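Local coordinates for protein cytochrome P450 CYP260B1 (Sorangium cellulosum, PDB 5HIW) that is a bacterial haem-thiolate protein of the cytochrome P450 family, holding its haem iron through a cysteine sulfur, at residues 80-91 with 335-343. Numbering follows the deposited sequence.
With HEM (protoporphyrin IX containing Fe), chain B.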
ATOM      1  N   HIS A  80      -9.736  19.385   0.640  1.00 28.84           N
ATOM      2  CA  HIS A  80      -9.252  18.130   0.064  1.00 32.36           C
ATOM      3  C   HIS A  80      -9.317  18.237  -1.430  1.00 31.59           C
ATOM      4  O   HIS A  80      -8.414  17.833  -2.142  1.00 30.48           O
ATOM      5  CB  HIS A  80     -10.031  16.933   0.552  1.00 31.07           C
ATOM      6  CG  HIS A  80      -9.586  15.644  -0.066  1.00 29.59           C
ATOM      7  ND1 HIS A  80     -10.179  15.117  -1.195  1.00 26.56           N
ATOM      8  CD2 HIS A  80      -8.567  14.803   0.259  1.00 27.85           C
ATOM      9  CE1 HIS A  80      -9.552  14.002  -1.541  1.00 27.76           C
ATOM     10  NE2 HIS A  80      -8.562  13.796  -0.691  1.00 24.94           N
ATOM     11  N   THR A  81     -10.389  18.829  -1.953  1.00 33.90           N
ATOM     12  CA  THR A  81     -10.503  18.899  -3.390  1.00 31.76           C
ATOM     13  C   THR A  81      -9.350  19.600  -4.069  1.00 29.93           C
ATOM     14  O   THR A  81      -8.881  19.120  -5.119  1.00 30.15           O
ATOM     15  CB  THR A  81     -11.861  19.537  -3.826  1.00 38.73           C
ATOM     16  OG1 THR A  81     -12.909  18.815  -3.167  1.00 40.10           O
ATOM     17  CG2 THR A  81     -12.020  19.440  -5.366  1.00 40.83           C
ATOM     18  N   ARG A  82      -8.924  20.719  -3.486  0.50 29.06           N
ATOM     19  CA  ARG A  82      -7.853  21.571  -4.000  0.50 31.42           C
ATOM     20  C   ARG A  82      -6.479  20.836  -3.960  0.50 29.99           C
ATOM     21  O   ARG A  82      -5.739  20.786  -4.948  0.50 28.49           O
ATOM     22  CB  ARG A  82      -7.832  22.896  -3.177  0.50 34.39           C
ATOM     23  CG  ARG A  82      -6.803  23.946  -3.625  0.50 35.45           C
ATOM     24  CD  ARG A  82      -6.803  25.278  -2.832  0.50 35.34           C
ATOM     25  NE  ARG A  82      -8.048  26.042  -2.971  0.50 36.58           N
ATOM     26  CZ  ARG A  82      -8.385  26.744  -4.051  0.50 33.90           C
ATOM     27  NH1 ARG A  82      -7.599  26.784  -5.118  0.50 32.64           N
ATOM     28  NH2 ARG A  82      -9.543  27.369  -4.083  0.50 31.80           N
ATOM     29  N   MET A  83      -6.181  20.210  -2.828  1.00 30.02           N
ATOM     30  CA  MET A  83      -4.889  19.523  -2.635  1.00 28.51           C
ATOM     31  C   MET A  83      -4.902  18.246  -3.469  1.00 23.97           C
ATOM     32  O   MET A  83      -3.944  17.926  -4.109  1.00 26.00           O
ATOM     33  CB  MET A  83      -4.634  19.220  -1.174  1.00 31.90           C
ATOM     34  CG  MET A  83      -4.413  20.476  -0.347  1.00 41.99           C
ATOM     35  SD  MET A  83      -3.131  21.536  -1.032  1.00 49.62           S
ATOM     36  CE  MET A  83      -1.842  20.321  -1.348  1.00 45.06           C
ATOM     37  N   ARG A  84      -6.031  17.558  -3.498  1.00 24.60           N
ATOM     38  CA  ARG A  84      -6.154  16.375  -4.325  1.00 26.42           C
ATOM     39  C   ARG A  84      -5.890  16.634  -5.817  1.00 28.20           C
ATOM     40  O   ARG A  84      -5.306  15.801  -6.538  1.00 23.19           O
ATOM     41  CB  ARG A  84      -7.525  15.687  -4.093  1.00 24.90           C
ATOM     42  CG  ARG A  84      -7.762  14.398  -4.906  1.00 26.77           C
ATOM     43  CD  ARG A  84      -6.704  13.343  -4.576  1.00 24.84           C
ATOM     44  NE  ARG A  84      -6.930  12.138  -5.367  1.00 23.47           N
ATOM     45  CZ  ARG A  84      -7.281  10.928  -4.906  1.00 22.83           C
ATOM     46  NH1 ARG A  84      -7.395  10.654  -3.620  1.00 25.66           N
ATOM     47  NH2 ARG A  84      -7.445   9.958  -5.781  1.00 23.48           N
ATOM     48  N   ARG A  85      -6.305  17.812  -6.307  1.00 29.06           N
ATOM     49  CA  ARG A  85      -6.058  18.178  -7.697  1.00 28.10           C
ATOM     50  C   ARG A  85      -4.571  18.291  -8.020  1.00 25.84           C
ATOM     51  O   ARG A  85      -4.097  17.870  -9.087  1.00 23.69           O
ATOM     52  CB  ARG A  85      -6.777  19.515  -8.052  1.00 33.91           C
ATOM     53  CG  ARG A  85      -8.195  19.349  -8.596  1.00 42.08           C
ATOM     54  CD  ARG A  85      -8.601  20.567  -9.464  1.00 41.57           C
ATOM     55  NE  ARG A  85      -7.949  21.805  -8.977  1.00 44.92           N
ATOM     56  CZ  ARG A  85      -8.479  22.691  -8.114  1.00 45.93           C
ATOM     57  NH1 ARG A  85      -9.723  22.563  -7.633  1.00 45.54           N
ATOM     58  NH2 ARG A  85      -7.759  23.751  -7.753  1.00 47.44           N
ATOM     59  N   LEU A  86      -3.842  18.846  -7.077  1.00 24.60           N
ATOM     60  CA  LEU A  86      -2.355  18.936  -7.169  1.00 24.90           C
ATOM     61  C   LEU A  86      -1.772  17.548  -7.225  1.00 21.95           C
ATOM     62  O   LEU A  86      -1.029  17.255  -8.105  1.00 23.90           O
ATOM     63  CB  LEU A  86      -1.780  19.583  -5.941  1.00 25.28           C
ATOM     64  CG  LEU A  86      -0.275  19.590  -5.733  1.00 29.61           C
ATOM     65  CD1 LEU A  86       0.295  20.275  -6.947  1.00 33.98           C
ATOM     66  CD2 LEU A  86      -0.061  20.394  -4.444  1.00 33.56           C
ATOM     67  N   PHE A  87      -2.091  16.708  -6.223  1.00 20.38           N
ATOM     68  CA  PHE A  87      -1.607  15.280  -6.286  1.00 19.64           C
ATOM     69  C   PHE A  87      -1.982  14.567  -7.553  1.00 20.56           C
ATOM     70  O   PHE A  87      -1.181  13.862  -8.117  1.00 22.58           O
ATOM     71  CB  PHE A  87      -2.065  14.515  -5.033  1.00 20.87           C
ATOM     72  CG  PHE A  87      -1.326  14.882  -3.766  1.00 20.85           C
ATOM     73  CD1 PHE A  87      -1.619  16.043  -3.061  1.00 23.72           C
ATOM     74  CD2 PHE A  87      -0.301  14.085  -3.298  1.00 27.20           C
ATOM     75  CE1 PHE A  87      -0.997  16.382  -1.902  1.00 24.65           C
ATOM     76  CE2 PHE A  87       0.369  14.415  -2.129  1.00 27.63           C
ATOM     77  CZ  PHE A  87       0.024  15.555  -1.410  1.00 26.27           C
ATOM     78  N   ASN A  88      -3.228  14.720  -8.029  1.00 20.54           N
ATOM     79  CA  ASN A  88      -3.626  14.035  -9.256  1.00 22.16           C
ATOM     80  C   ASN A  88      -2.756  14.459 -10.439  1.00 23.44           C
ATOM     81  O   ASN A  88      -2.406  13.626 -11.325  1.00 23.83           O
ATOM     82  CB  ASN A  88      -5.099  14.252  -9.610  1.00 22.76           C
ATOM     83  CG  ASN A  88      -6.044  13.542  -8.665  1.00 28.48           C
ATOM     84  OD1 ASN A  88      -5.665  12.590  -8.030  1.00 30.87           O
ATOM     85  ND2 ASN A  88      -7.302  13.995  -8.604  1.00 30.26           N
ATOM     86  N   ALA A  89      -2.366  15.720 -10.452  1.00 25.91           N
ATOM     87  CA  ALA A  89      -1.562  16.239 -11.550  1.00 25.52           C
ATOM     88  C   ALA A  89      -0.163  15.689 -11.553  1.00 25.58           C
ATOM     89  O   ALA A  89       0.441  15.556 -12.580  1.00 25.65           O
ATOM     90  CB  ALA A  89      -1.498  17.782 -11.530  1.00 27.43           C
ATOM     91  N   VAL A  90       0.387  15.366 -10.401  1.00 23.12           N
ATOM     92  CA  VAL A  90       1.743  14.868 -10.404  1.00 24.46           C
ATOM     93  C   VAL A  90       1.794  13.357 -10.545  1.00 22.68           C
ATOM     94  O   VAL A  90       2.873  12.828 -10.586  1.00 31.39           O
ATOM     95  CB  VAL A  90       2.535  15.312  -9.182  1.00 26.98           C
ATOM     96  CG1 VAL A  90       2.503  16.838  -9.065  1.00 33.75           C
ATOM     97  CG2 VAL A  90       1.967  14.745  -7.940  1.00 28.22           C
ATOM     98  N   LEU A  91       0.643  12.686 -10.560  1.00 20.55           N
ATOM     99  CA  LEU A  91       0.606  11.259 -10.760  1.00 20.13           C
ATOM    100  C   LEU A  91      -0.286  10.829 -11.960  1.00 19.39           C
ATOM    101  O   LEU A  91      -0.871   9.703 -11.994  1.00 20.18           O
ATOM    102  CB  LEU A  91       0.080  10.583  -9.499  1.00 21.05           C
ATOM    103  CG  LEU A  91       1.057  10.688  -8.356  1.00 22.86           C
ATOM    104  CD1 LEU A  91       0.371  10.478  -7.009  1.00 26.66           C
ATOM    105  CD2 LEU A  91       2.240   9.787  -8.513  1.00 24.48           C
ATOM    106  N   LEU A 335     -13.749   9.520  -1.441  1.00 20.35           N
ATOM    107  CA  LEU A 335     -12.926  10.753  -1.427  1.00 25.62           C
ATOM    108  C   LEU A 335     -11.410  10.495  -1.373  1.00 23.20           C
ATOM    109  O   LEU A 335     -10.561  11.089  -2.068  1.00 20.75           O
ATOM    110  CB  LEU A 335     -13.327  11.493  -0.115  1.00 28.10           C
ATOM    111  CG  LEU A 335     -12.726  12.840   0.263  1.00 33.67           C
ATOM    112  CD1 LEU A 335     -13.061  13.758  -0.909  1.00 41.13           C
ATOM    113  CD2 LEU A 335     -13.217  13.494   1.583  1.00 37.62           C
ATOM    114  N   HIS A 336     -11.056   9.604  -0.463  1.00 22.32           N
ATOM    115  CA  HIS A 336      -9.657   9.328  -0.188  1.00 19.43           C
ATOM    116  C   HIS A 336      -9.092   8.138  -0.933  1.00 19.59           C
ATOM    117  O   HIS A 336      -7.977   7.713  -0.611  1.00 21.63           O
ATOM    118  CB  HIS A 336      -9.480   9.165   1.321  1.00 19.75           C
ATOM    119  CG  HIS A 336      -9.782  10.416   2.089  1.00 21.90           C
ATOM    120  ND1 HIS A 336      -8.954  11.518   2.069  1.00 22.30           N
ATOM    121  CD2 HIS A 336     -10.840  10.754   2.868  1.00 22.92           C
ATOM    122  CE1 HIS A 336      -9.494  12.480   2.809  1.00 24.18           C
ATOM    123  NE2 HIS A 336     -10.599  12.032   3.354  1.00 20.71           N
ATOM    124  N   TYR A 337      -9.731   7.662  -2.009  1.00 18.38           N
ATOM    125  CA  TYR A 337      -9.213   6.569  -2.815  1.00 18.15           C
ATOM    126  C   TYR A 337      -7.762   6.840  -3.154  1.00 17.76           C
ATOM    127  O   TYR A 337      -7.379   7.958  -3.481  1.00 16.80           O
ATOM    128  CB  TYR A 337     -10.016   6.378  -4.156  1.00 18.34           C
ATOM    129  CG  TYR A 337      -9.533   5.270  -5.056  1.00 17.78           C
ATOM    130  CD1 TYR A 337      -8.521   5.501  -6.033  1.00 18.88           C
ATOM    131  CD2 TYR A 337     -10.082   4.015  -5.002  1.00 17.90           C
ATOM    132  CE1 TYR A 337      -8.135   4.510  -6.922  1.00 21.36           C
ATOM    133  CE2 TYR A 337      -9.648   3.024  -5.885  1.00 18.78           C
ATOM    134  CZ  TYR A 337      -8.707   3.278  -6.819  1.00 17.56           C
ATOM    135  OH  TYR A 337      -8.263   2.251  -7.657  1.00 18.91           O
ATOM    136  N   CYS A 338      -6.914   5.841  -2.988  1.00 16.55           N
ATOM    137  CA  CYS A 338      -5.453   6.041  -3.136  1.00 15.82           C
ATOM    138  C   CYS A 338      -5.003   6.802  -4.371  1.00 15.25           C
ATOM    139  O   CYS A 338      -5.198   6.364  -5.485  1.00 16.62           O
ATOM    140  CB  CYS A 338      -4.712   4.695  -3.137  1.00 14.83           C
ATOM    141  SG  CYS A 338      -2.923   4.805  -3.202  1.00 16.86           S
ATOM    142  N   VAL A 339      -4.432   7.997  -4.160  1.00 15.76           N
ATOM    143  CA  VAL A 339      -3.926   8.785  -5.276  1.00 18.13           C
ATOM    144  C   VAL A 339      -2.684   8.221  -5.914  1.00 16.91           C
ATOM    145  O   VAL A 339      -2.335   8.488  -7.098  1.00 17.20           O
ATOM    146  CB  VAL A 339      -3.672  10.245  -4.770  1.00 22.23           C
ATOM    147  CG1 VAL A 339      -2.407  10.269  -3.910  1.00 20.82           C
ATOM    148  CG2 VAL A 339      -3.625  11.213  -5.934  1.00 23.78           C
ATOM    149  N   GLY A 340      -1.984   7.377  -5.148  1.00 16.14           N
ATOM    150  CA  GLY A 340      -0.836   6.658  -5.642  1.00 15.32           C
ATOM    151  C   GLY A 340      -0.992   5.353  -6.451  1.00 16.03           C
ATOM    152  O   GLY A 340      -0.006   4.746  -6.874  1.00 15.89           O
ATOM    153  N   ALA A 341      -2.211   4.852  -6.529  1.00 15.49           N
ATOM    154  CA  ALA A 341      -2.533   3.638  -7.250  1.00 15.12           C
ATOM    155  C   ALA A 341      -1.894   3.533  -8.654  1.00 15.25           C
ATOM    156  O   ALA A 341      -1.390   2.467  -8.999  1.00 16.02           O
ATOM    157  CB  ALA A 341      -4.038   3.446  -7.284  1.00 15.79           C
ATOM    158  N   PRO A 342      -1.783   4.645  -9.401  1.00 17.39           N
ATOM    159  CA  PRO A 342      -1.118   4.494 -10.742  1.00 16.22           C
ATOM    160  C   PRO A 342       0.373   4.131 -10.630  1.00 15.96           C
ATOM    161  O   PRO A 342       0.920   3.374 -11.441  1.00 15.81           O
ATOM    162  CB  PRO A 342      -1.286   5.894 -11.391  1.00 17.32           C
ATOM    163  CG  PRO A 342      -2.455   6.462 -10.706  1.00 19.49           C
ATOM    164  CD  PRO A 342      -2.609   5.861  -9.328  1.00 16.80           C
ATOM    165  N   LEU A 343       1.011   4.672  -9.587  1.00 13.34           N
ATOM    166  CA  LEU A 343       2.464   4.381  -9.384  1.00 16.27           C
ATOM    167  C   LEU A 343       2.615   2.964  -8.899  1.00 15.38           C
ATOM    168  O   LEU A 343       3.516   2.244  -9.325  1.00 16.76           O
ATOM    169  CB  LEU A 343       3.097   5.388  -8.407  1.00 16.37           C
ATOM    170  CG  LEU A 343       4.560   5.078  -8.018  1.00 16.94           C
ATOM    171  CD1 LEU A 343       5.475   4.974  -9.237  1.00 17.80           C
ATOM    172  CD2 LEU A 343       4.980   6.198  -7.095  1.00 20.15           C
TER
HETATM  173  CHA HEM B 401      -4.604   6.594   0.258  1.00 15.08           C
HETATM  174  CHB HEM B 401      -3.516   1.874  -0.154  1.00 15.47           C
HETATM  175  CHC HEM B 401       0.356   2.991  -2.761  1.00 14.32           C
HETATM  176  CHD HEM B 401      -0.250   7.572  -1.494  1.00 14.41           C
HETATM  177  C1A HEM B 401      -4.698   5.233   0.319  1.00 15.35           C
HETATM  178  C2A HEM B 401      -5.753   4.494   0.921  1.00 15.83           C
HETATM  179  C3A HEM B 401      -5.469   3.163   0.772  1.00 15.39           C
HETATM  180  C4A HEM B 401      -4.167   3.080   0.178  1.00 15.23           C
HETATM  181  CMA HEM B 401      -6.326   1.989   1.288  1.00 15.82           C
HETATM  182  CAA HEM B 401      -7.047   5.074   1.482  1.00 17.82           C
HETATM  183  CBA HEM B 401      -6.803   5.614   2.901  1.00 19.86           C
HETATM  184  CGA HEM B 401      -8.069   5.955   3.607  1.00 21.04           C
HETATM  185  O1A HEM B 401      -9.155   6.069   2.949  1.00 19.09           O
HETATM  186  O2A HEM B 401      -8.094   5.938   4.863  1.00 20.17           O
HETATM  187  C1B HEM B 401      -2.367   1.763  -0.839  1.00 15.54           C
HETATM  188  C2B HEM B 401      -1.849   0.493  -1.270  1.00 15.48           C
HETATM  189  C3B HEM B 401      -0.746   0.827  -2.032  1.00 16.04           C
HETATM  190  C4B HEM B 401      -0.589   2.284  -2.023  1.00 14.57           C
HETATM  191  CMB HEM B 401      -2.310  -0.941  -0.956  1.00 18.58           C
HETATM  192  CAB HEM B 401       0.097  -0.191  -2.610  1.00 16.21           C
HETATM  193  CBB HEM B 401       1.295  -0.110  -3.085  1.00 20.82           C
HETATM  194  C1C HEM B 401       0.537   4.369  -2.652  1.00 14.47           C
HETATM  195  C2C HEM B 401       1.597   5.054  -3.328  1.00 13.96           C
HETATM  196  C3C HEM B 401       1.419   6.356  -2.952  1.00 15.63           C
HETATM  197  C4C HEM B 401       0.322   6.444  -2.044  1.00 16.82           C
HETATM  198  CMC HEM B 401       2.578   4.310  -4.203  1.00 13.42           C
HETATM  199  CAC HEM B 401       2.209   7.533  -3.363  1.00 18.30           C
HETATM  200  CBC HEM B 401       2.810   7.565  -4.543  1.00 22.02           C
HETATM  201  C1D HEM B 401      -1.513   7.628  -0.918  1.00 16.05           C
HETATM  202  C2D HEM B 401      -2.061   8.942  -0.488  1.00 16.38           C
HETATM  203  C3D HEM B 401      -3.264   8.682   0.007  1.00 17.25           C
HETATM  204  C4D HEM B 401      -3.455   7.232  -0.155  1.00 15.92           C
HETATM  205  CMD HEM B 401      -1.368  10.291  -0.507  1.00 15.56           C
HETATM  206  CAD HEM B 401      -4.313   9.679   0.528  1.00 16.95           C
HETATM  207  CBD HEM B 401      -5.230  10.039  -0.626  1.00 18.34           C
HETATM  208  CGD HEM B 401      -6.305  11.063  -0.237  1.00 20.70           C
HETATM  209  O1D HEM B 401      -6.667  11.243   0.966  1.00 20.18           O
HETATM  210  O2D HEM B 401      -6.886  11.762  -1.133  1.00 21.84           O
HETATM  211  NA  HEM B 401      -3.735   4.316  -0.155  1.00 14.70           N
HETATM  212  NB  HEM B 401      -1.667   2.767  -1.416  1.00 15.11           N
HETATM  213  NC  HEM B 401      -0.243   5.182  -1.954  1.00 14.26           N
HETATM  214  ND  HEM B 401      -2.385   6.619  -0.676  1.00 14.83           N
HETATM  215 FE   HEM B 401      -2.052   4.746  -1.067  1.00 15.68          FE
HETATM  216  O   HOH W   1      -0.970   4.594   0.951  1.00 18.48           O
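Arg84 of helix 77-90, reaching the carbonyl of Tyr337 in the cysteine-ligand loop of this P450, illustrates how one guanidinium can tie a cofactor to two remote parts of a chain. Its NH1 donates to Tyr337 O at 2.7 Å, in the carbonyl plane, and to haem propionate oxygen O2D at 2.8 Å; NH2 adds a weak bond to the same carbonyl. Along the helix, NE gives a hydrogen bond to Asn88 OD1; together with the bonds to Tyr337 O and O2D, this holds the guanidinium against rotation. The bend at chi2 (60°) turns the chain toward the loop.

Two histidines add to the grip on this propionate: His80 NE2 donates almost straight to O2D (168°), and His336 ND1 meets O1D at 2.6 Å. Their ring planes meet obliquely, at 70°, while Leu335 CG sits over one His80 face in a CH-pi contact and Arg84 CB covers the opposite face.

Val339 lays its CB 3.7 Å above the guanidinium plane of Arg84. Its apolar contacts are CG2 with Phe87 CB and CG1 with Leu91 CD1, at 4.2 Å.

Next to Val339, Cys338 SG binds the iron at 2.3 Å. Three N-H donors thus hold the two propionate oxygens, and the charge of Arg84 probably favours the ionised carboxylate.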